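Local coordinates for extracellular solute-binding protein, family 3 (Methylophaga aminisulfidivorans MP, PDB 5SV6) that is of unknown function but has a periplasmic binding protein-like architecture and, as an MxaJ protein, is probably linked to the methanol dehydrogenase system, at residues P57-Q62 / F66-A71; E83-D88 / N102-V107. All coordinates share one frame; numbering follows the deposited sequence.

Contact 1: residues P57-Q62 / F66-A71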
loop_
_atom_site.group_PDB
_atom_site.type_symbol
_atom_site.label_atom_id
_atom_site.label_comp_id
_atom_site.label_asym_id
_atom_site.label_seq_id
_atom_site.Cartn_x
_atom_site.Cartn_y
_atom_site.Cartn_z
ATOM N N PRO A 57 -5.380 -0.927 -6.290
ATOM C CA PRO A 57 -6.712 -1.365 -5.842
ATOM C C PRO A 57 -7.313 -0.475 -4.746
ATOM O O PRO A 57 -8.399 -0.777 -4.263
ATOM C CB PRO A 57 -6.444 -2.775 -5.305
ATOM C CG PRO A 57 -5.041 -2.673 -4.726
ATOM C CD PRO A 57 -4.297 -1.663 -5.604
ATOM N N TYR A 58 -6.622 0.601 -4.375
ATOM C CA TYR A 58 -7.114 1.495 -3.335
ATOM C C TYR A 58 -8.381 2.233 -3.730
ATOM O O TYR A 58 -9.342 2.279 -2.959
ATOM C CB TYR A 58 -6.062 2.550 -2.956
ATOM C CG TYR A 58 -4.724 2.025 -2.472
ATOM C CD1 TYR A 58 -3.648 1.910 -3.341
ATOM C CD2 TYR A 58 -4.522 1.698 -1.144
ATOM C CE1 TYR A 58 -2.418 1.469 -2.904
ATOM C CE2 TYR A 58 -3.291 1.245 -0.696
ATOM C CZ TYR A 58 -2.249 1.130 -1.581
ATOM O OH TYR A 58 -1.023 0.690 -1.129
ATOM N N SER A 59 -8.374 2.830 -4.923
ATOM C CA SER A 59 -9.359 3.845 -5.266
ATOM C C SER A 59 -9.412 4.096 -6.767
ATOM O O SER A 59 -8.387 4.069 -7.433
ATOM C CB SER A 59 -8.996 5.169 -4.566
ATOM O OG SER A 59 -9.874 6.223 -4.946
ATOM N N ASN A 60 -10.609 4.340 -7.292
ATOM C CA ASN A 60 -10.741 4.990 -8.601
ATOM C C ASN A 60 -12.031 5.819 -8.683
ATOM O O ASN A 60 -12.890 5.714 -7.809
ATOM C CB ASN A 60 -10.579 3.998 -9.783
ATOM C CG ASN A 60 -11.777 3.046 -9.965
ATOM O OD1 ASN A 60 -12.842 3.226 -9.379
ATOM N ND2 ASN A 60 -11.584 2.016 -10.796
ATOM N N LYS A 61 -12.177 6.619 -9.734
ATOM C CA LYS A 61 -13.340 7.492 -9.846
ATOM C C LYS A 61 -14.647 6.692 -9.878
ATOM O O LYS A 61 -15.705 7.212 -9.517
ATOM C CB LYS A 61 -13.229 8.431 -11.054
ATOM C CG LYS A 61 -14.251 9.576 -11.032
ATOM C CD LYS A 61 -13.856 10.704 -11.962
ATOM C CE LYS A 61 -14.862 11.847 -11.907
ATOM N NZ LYS A 61 -14.328 13.066 -12.571
ATOM N N GLN A 62 -14.569 5.422 -10.274
ATOM C CA GLN A 62 -15.761 4.563 -10.299
ATOM C C GLN A 62 -16.069 3.929 -8.945
ATOM O O GLN A 62 -17.004 3.131 -8.814
ATOM C CB GLN A 62 -15.647 3.500 -11.392
ATOM C CG GLN A 62 -15.755 4.068 -12.795
ATOM C CD GLN A 62 -14.545 4.892 -13.185
ATOM O OE1 GLN A 62 -13.405 4.414 -13.140
ATOM N NE2 GLN A 62 -14.780 6.142 -13.551
ATOM N N PHE A 66 -10.820 -0.611 -2.719
ATOM C CA PHE A 66 -11.190 -1.017 -1.355
ATOM C C PHE A 66 -11.330 0.158 -0.383
ATOM O O PHE A 66 -12.173 0.119 0.523
ATOM C CB PHE A 66 -10.306 -2.160 -0.799
ATOM C CG PHE A 66 -8.935 -1.736 -0.317
ATOM C CD1 PHE A 66 -8.758 -1.198 0.949
ATOM C CD2 PHE A 66 -7.821 -1.948 -1.103
ATOM C CE1 PHE A 66 -7.505 -0.836 1.395
ATOM C CE2 PHE A 66 -6.571 -1.586 -0.664
ATOM C CZ PHE A 66 -6.408 -1.029 0.587
ATOM N N GLU A 67 -10.536 1.207 -0.576
ATOM C CA GLU A 67 -10.695 2.405 0.265
ATOM C C GLU A 67 -11.971 3.183 -0.062
ATOM O O GLU A 67 -12.486 3.932 0.785
ATOM C CB GLU A 67 -9.466 3.331 0.186
ATOM C CG GLU A 67 -8.196 2.767 0.859
ATOM C CD GLU A 67 -7.020 3.751 0.828
ATOM O OE1 GLU A 67 -7.080 4.766 0.103
ATOM O OE2 GLU A 67 -6.035 3.513 1.544
ATOM N N ASN A 68 -12.475 3.036 -1.285
ATOM C CA ASN A 68 -13.735 3.679 -1.632
ATOM C C ASN A 68 -14.865 3.042 -0.819
ATOM O O ASN A 68 -15.769 3.732 -0.327
ATOM C CB ASN A 68 -14.039 3.558 -3.135
ATOM C CG ASN A 68 -12.958 4.173 -4.009
ATOM O OD1 ASN A 68 -12.631 3.646 -5.076
ATOM N ND2 ASN A 68 -12.398 5.287 -3.562
ATOM N N GLN A 69 -14.805 1.718 -0.690
ATOM C CA GLN A 69 -15.752 0.973 0.128
ATOM C C GLN A 69 -15.646 1.391 1.588
ATOM O O GLN A 69 -16.655 1.565 2.265
ATOM C CB GLN A 69 -15.474 -0.530 0.045
ATOM C CG GLN A 69 -16.098 -1.234 -1.125
ATOM C CD GLN A 69 -16.353 -2.695 -0.809
ATOM O OE1 GLN A 69 -15.603 -3.575 -1.237
ATOM N NE2 GLN A 69 -17.400 -2.961 -0.029
ATOM N N LEU A 70 -14.418 1.525 2.073
ATOM C CA LEU A 70 -14.187 1.920 3.457
ATOM C C LEU A 70 -14.735 3.311 3.731
ATOM O O LEU A 70 -15.225 3.580 4.823
ATOM C CB LEU A 70 -12.693 1.879 3.785
ATOM C CG LEU A 70 -12.077 0.479 3.777
ATOM C CD1 LEU A 70 -10.580 0.544 4.022
ATOM C CD2 LEU A 70 -12.782 -0.430 4.808
ATOM N N ALA A 71 -14.639 4.189 2.737
ATOM C CA ALA A 71 -15.106 5.565 2.888
ATOM C C ALA A 71 -16.623 5.585 3.070
ATOM O O ALA A 71 -17.161 6.362 3.862
ATOM C CB ALA A 71 -14.703 6.395 1.669
#
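P57 and Y58 present successive carbonyls to the first turn of helix 66-77: F66 N donates to P57 O and E67 N to Y58 O, both at 2.9 Å, the second bond more bent, its N-H...O angle 137° against 157°. The next helical residue, N68, carries on the pairing with its side chain. Its OD1 takes N60 N on a lone pair at 3.1 Å, while its ND2 gives a straight bond, almost in the amide plane, to S59 OG at 3.0 Å. With both amide atoms used, the amide cannot rotate freely; G65 N also binds OD1, and S59 OG has a second partner in A52 O. The side chains of Y58 and F66 lie side by side, their ring planes inclined at 41°, Y58 CD2 3.7 Å from F66 CZ. E67, extended beyond CG, lies alongside Y58 and brings OE2 within 3.6 Å of the same CD2, while Y58 OH bonds to E218. Across the short loop 63-65, strand 59-60 is thus fastened onto the N-terminal end of helix 66-77, between W86 and F84 of strand 82-87 and the helices 216-224 and 276-286, with M108 of strand 106-111 against E67.

Contact 2: residues E83-D88 / N102-V107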
loop_
_atom_site.group_PDB
_atom_site.type_symbol
_atom_site.label_atom_id
_atom_site.label_comp_id
_atom_site.label_asym_id
_atom_site.label_seq_id
_atom_site.Cartn_x
_atom_site.Cartn_y
_atom_site.Cartn_z
ATOM N N GLU A 83 -18.913 12.631 0.175
ATOM C CA GLU A 83 -18.539 13.440 -0.973
ATOM C C GLU A 83 -17.065 13.174 -1.285
ATOM O O GLU A 83 -16.186 13.542 -0.506
ATOM C CB GLU A 83 -18.754 14.930 -0.653
ATOM C CG GLU A 83 -18.283 15.894 -1.726
ATOM C CD GLU A 83 -18.503 17.354 -1.348
ATOM O OE1 GLU A 83 -19.328 17.631 -0.448
ATOM O OE2 GLU A 83 -17.836 18.227 -1.944
ATOM N N PHE A 84 -16.790 12.541 -2.416
ATOM C CA PHE A 84 -15.411 12.384 -2.851
ATOM C C PHE A 84 -14.878 13.638 -3.517
ATOM O O PHE A 84 -15.579 14.284 -4.291
ATOM C CB PHE A 84 -15.283 11.232 -3.837
ATOM C CG PHE A 84 -15.360 9.883 -3.207
ATOM C CD1 PHE A 84 -14.316 9.408 -2.421
ATOM C CD2 PHE A 84 -16.453 9.066 -3.428
ATOM C CE1 PHE A 84 -14.383 8.159 -1.853
ATOM C CE2 PHE A 84 -16.517 7.806 -2.870
ATOM C CZ PHE A 84 -15.481 7.355 -2.068
ATOM N N VAL A 85 -13.624 13.963 -3.220
ATOM C CA VAL A 85 -12.906 15.001 -3.934
ATOM C C VAL A 85 -11.773 14.304 -4.651
ATOM O O VAL A 85 -10.838 13.818 -4.021
ATOM C CB VAL A 85 -12.345 16.067 -2.976
ATOM C CG1 VAL A 85 -11.442 17.033 -3.716
ATOM C CG2 VAL A 85 -13.480 16.800 -2.284
ATOM N N TRP A 86 -11.878 14.232 -5.971
ATOM C CA TRP A 86 -10.987 13.399 -6.776
ATOM C C TRP A 86 -9.724 14.130 -7.185
ATOM O O TRP A 86 -9.770 15.302 -7.567
ATOM C CB TRP A 86 -11.727 12.864 -8.023
ATOM C CG TRP A 86 -12.960 12.065 -7.682
ATOM C CD1 TRP A 86 -14.265 12.470 -7.781
ATOM C CD2 TRP A 86 -12.996 10.722 -7.182
ATOM N NE1 TRP A 86 -15.107 11.460 -7.373
ATOM C CE2 TRP A 86 -14.352 10.377 -6.999
ATOM C CE3 TRP A 86 -12.010 9.778 -6.871
ATOM C CZ2 TRP A 86 -14.746 9.130 -6.510
ATOM C CZ3 TRP A 86 -12.399 8.544 -6.386
ATOM C CH2 TRP A 86 -13.759 8.226 -6.210
ATOM N N SER A 87 -8.596 13.432 -7.087
ATOM C CA SER A 87 -7.319 13.940 -7.557
ATOM C C SER A 87 -6.838 13.140 -8.755
ATOM O O SER A 87 -7.009 11.920 -8.815
ATOM C CB SER A 87 -6.264 13.881 -6.452
ATOM O OG SER A 87 -4.959 14.025 -7.000
ATOM N N ASP A 88 -6.220 13.832 -9.708
ATOM C CA ASP A 88 -5.698 13.186 -10.899
ATOM C C ASP A 88 -4.271 12.738 -10.675
ATOM O O ASP A 88 -3.675 12.085 -11.527
ATOM C CB ASP A 88 -5.766 14.146 -12.083
ATOM C CG ASP A 88 -7.160 14.648 -12.325
ATOM O OD1 ASP A 88 -8.014 13.825 -12.714
ATOM O OD2 ASP A 88 -7.406 15.856 -12.116
ATOM N N ASN A 102 -6.900 22.263 2.248
ATOM C CA ASN A 102 -8.312 22.465 2.568
ATOM C C ASN A 102 -9.300 22.152 1.442
ATOM O O ASN A 102 -10.395 22.708 1.407
ATOM C CB ASN A 102 -8.552 23.884 3.101
ATOM C CG ASN A 102 -7.814 24.147 4.396
ATOM O OD1 ASN A 102 -8.262 23.740 5.469
ATOM N ND2 ASN A 102 -6.675 24.826 4.303
ATOM N N GLN A 103 -8.927 21.253 0.536
ATOM C CA GLN A 103 -9.805 20.869 -0.570
ATOM C C GLN A 103 -10.731 19.734 -0.163
ATOM O O GLN A 103 -11.682 19.404 -0.869
ATOM C CB GLN A 103 -8.977 20.421 -1.773
ATOM C CG GLN A 103 -8.027 21.463 -2.309
ATOM C CD GLN A 103 -8.742 22.679 -2.833
ATOM O OE1 GLN A 103 -8.681 23.756 -2.234
ATOM N NE2 GLN A 103 -9.429 22.520 -3.961
ATOM N N CYS A 104 -10.424 19.133 0.976
ATOM C CA CYS A 104 -11.171 18.011 1.524
ATOM C C CYS A 104 -10.584 17.736 2.901
ATOM O O CYS A 104 -9.571 18.338 3.281
ATOM C CB CYS A 104 -11.109 16.770 0.622
ATOM S SG CYS A 104 -9.541 16.496 -0.227
ATOM N N ASP A 105 -11.222 16.838 3.638
ATOM C CA ASP A 105 -11.035 16.770 5.078
ATOM C C ASP A 105 -10.489 15.454 5.580
ATOM O O ASP A 105 -10.022 15.379 6.700
ATOM C CB ASP A 105 -12.364 17.062 5.771
ATOM C CG ASP A 105 -12.901 18.428 5.413
ATOM O OD1 ASP A 105 -12.079 19.331 5.116
ATOM O OD2 ASP A 105 -14.133 18.591 5.406
ATOM N N VAL A 106 -10.534 14.425 4.743
ATOM C CA VAL A 106 -10.169 13.079 5.176
ATOM C C VAL A 106 -9.327 12.385 4.123
ATOM O O VAL A 106 -9.654 12.435 2.940
ATOM C CB VAL A 106 -11.437 12.237 5.439
ATOM C CG1 VAL A 106 -11.086 10.773 5.657
ATOM C CG2 VAL A 106 -12.210 12.797 6.631
ATOM N N VAL A 107 -8.227 11.770 4.554
ATOM C CA VAL A 107 -7.485 10.842 3.708
ATOM C C VAL A 107 -7.585 9.437 4.291
ATOM O O VAL A 107 -7.329 9.228 5.479
ATOM C CB VAL A 107 -6.020 11.279 3.516
ATOM C CG1 VAL A 107 -5.206 10.167 2.860
ATOM C CG2 VAL A 107 -5.979 12.538 2.648
#
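V85 meets Q103 and C104 through its two methyls, and the whole contact between 83-88 and 102-107 rests on this one valine. No hydrogen bond joins the two segments; their closest alpha carbons, those of V85 and C104, are 6.5 Å apart.

The apolar part is V85 against the cysteine. CG2 of V85 lies 3.8 Å from C104 CB, and the sulfur, C104 SG, sits 4.0 Å from V85 CG1, so the two methyls lie alongside the CB-SG bond, CG2 by the carbon and CG1 by the sulfur. The cysteine holds its SG between the backbone N and the carbonyl carbon (chi1 36°), well short of the usual 60°, and from there the sulfur closes the disulfide with C50, tying C104 to strand 47-52, which also pairs with the strand carrying V85.

The second kind of contact is methyl against carbonyl. Both branches of V85 approach the backbone oxygen of Q103, CG2 at 3.5 Å and CG1 at 3.7 Å from Q103 O. The valine thus sits across that oxygen as well as beside the cysteine, in van der Waals contact alone.

Polar interactions hold the 102-107 side from elsewhere: R258 binds C104 O through NH1 and forms a salt bridge with D105 OD1 through NH2, gripping two successive residues. K98 of helix 94-99, a helix ended by a Schellman motif with N102 at C-prime, packs on V85, Q103 and C104.

The contact bridges a beta-alpha-beta crossover, from strand 82-87 through helix 94-99 to strand 106-111, and strand 47-52 lies between these two strands in the sheet, parallel to both.

In the fold
From the N terminus, strand 47-52 leads into the small hairpin of 54-55 and 59-60, and contact 1 closes the three-residue turn between 57-62 and helix 66-77. The chain then runs down that helix into strand 82-87. Contact 2 closes the next loop, the 13 residues with helix 94-99 that lead to strand 106-111. The two loops follow in series, neither nested nor crossed, yet they touch: W86 packs against S59, N60 and K61, and F84 against N68, on the strand face away from V85. Strand 82-87 therefore has contact 1 against one face and contact 2 against the other, joining hairpin, helices and sheet in a single lobe.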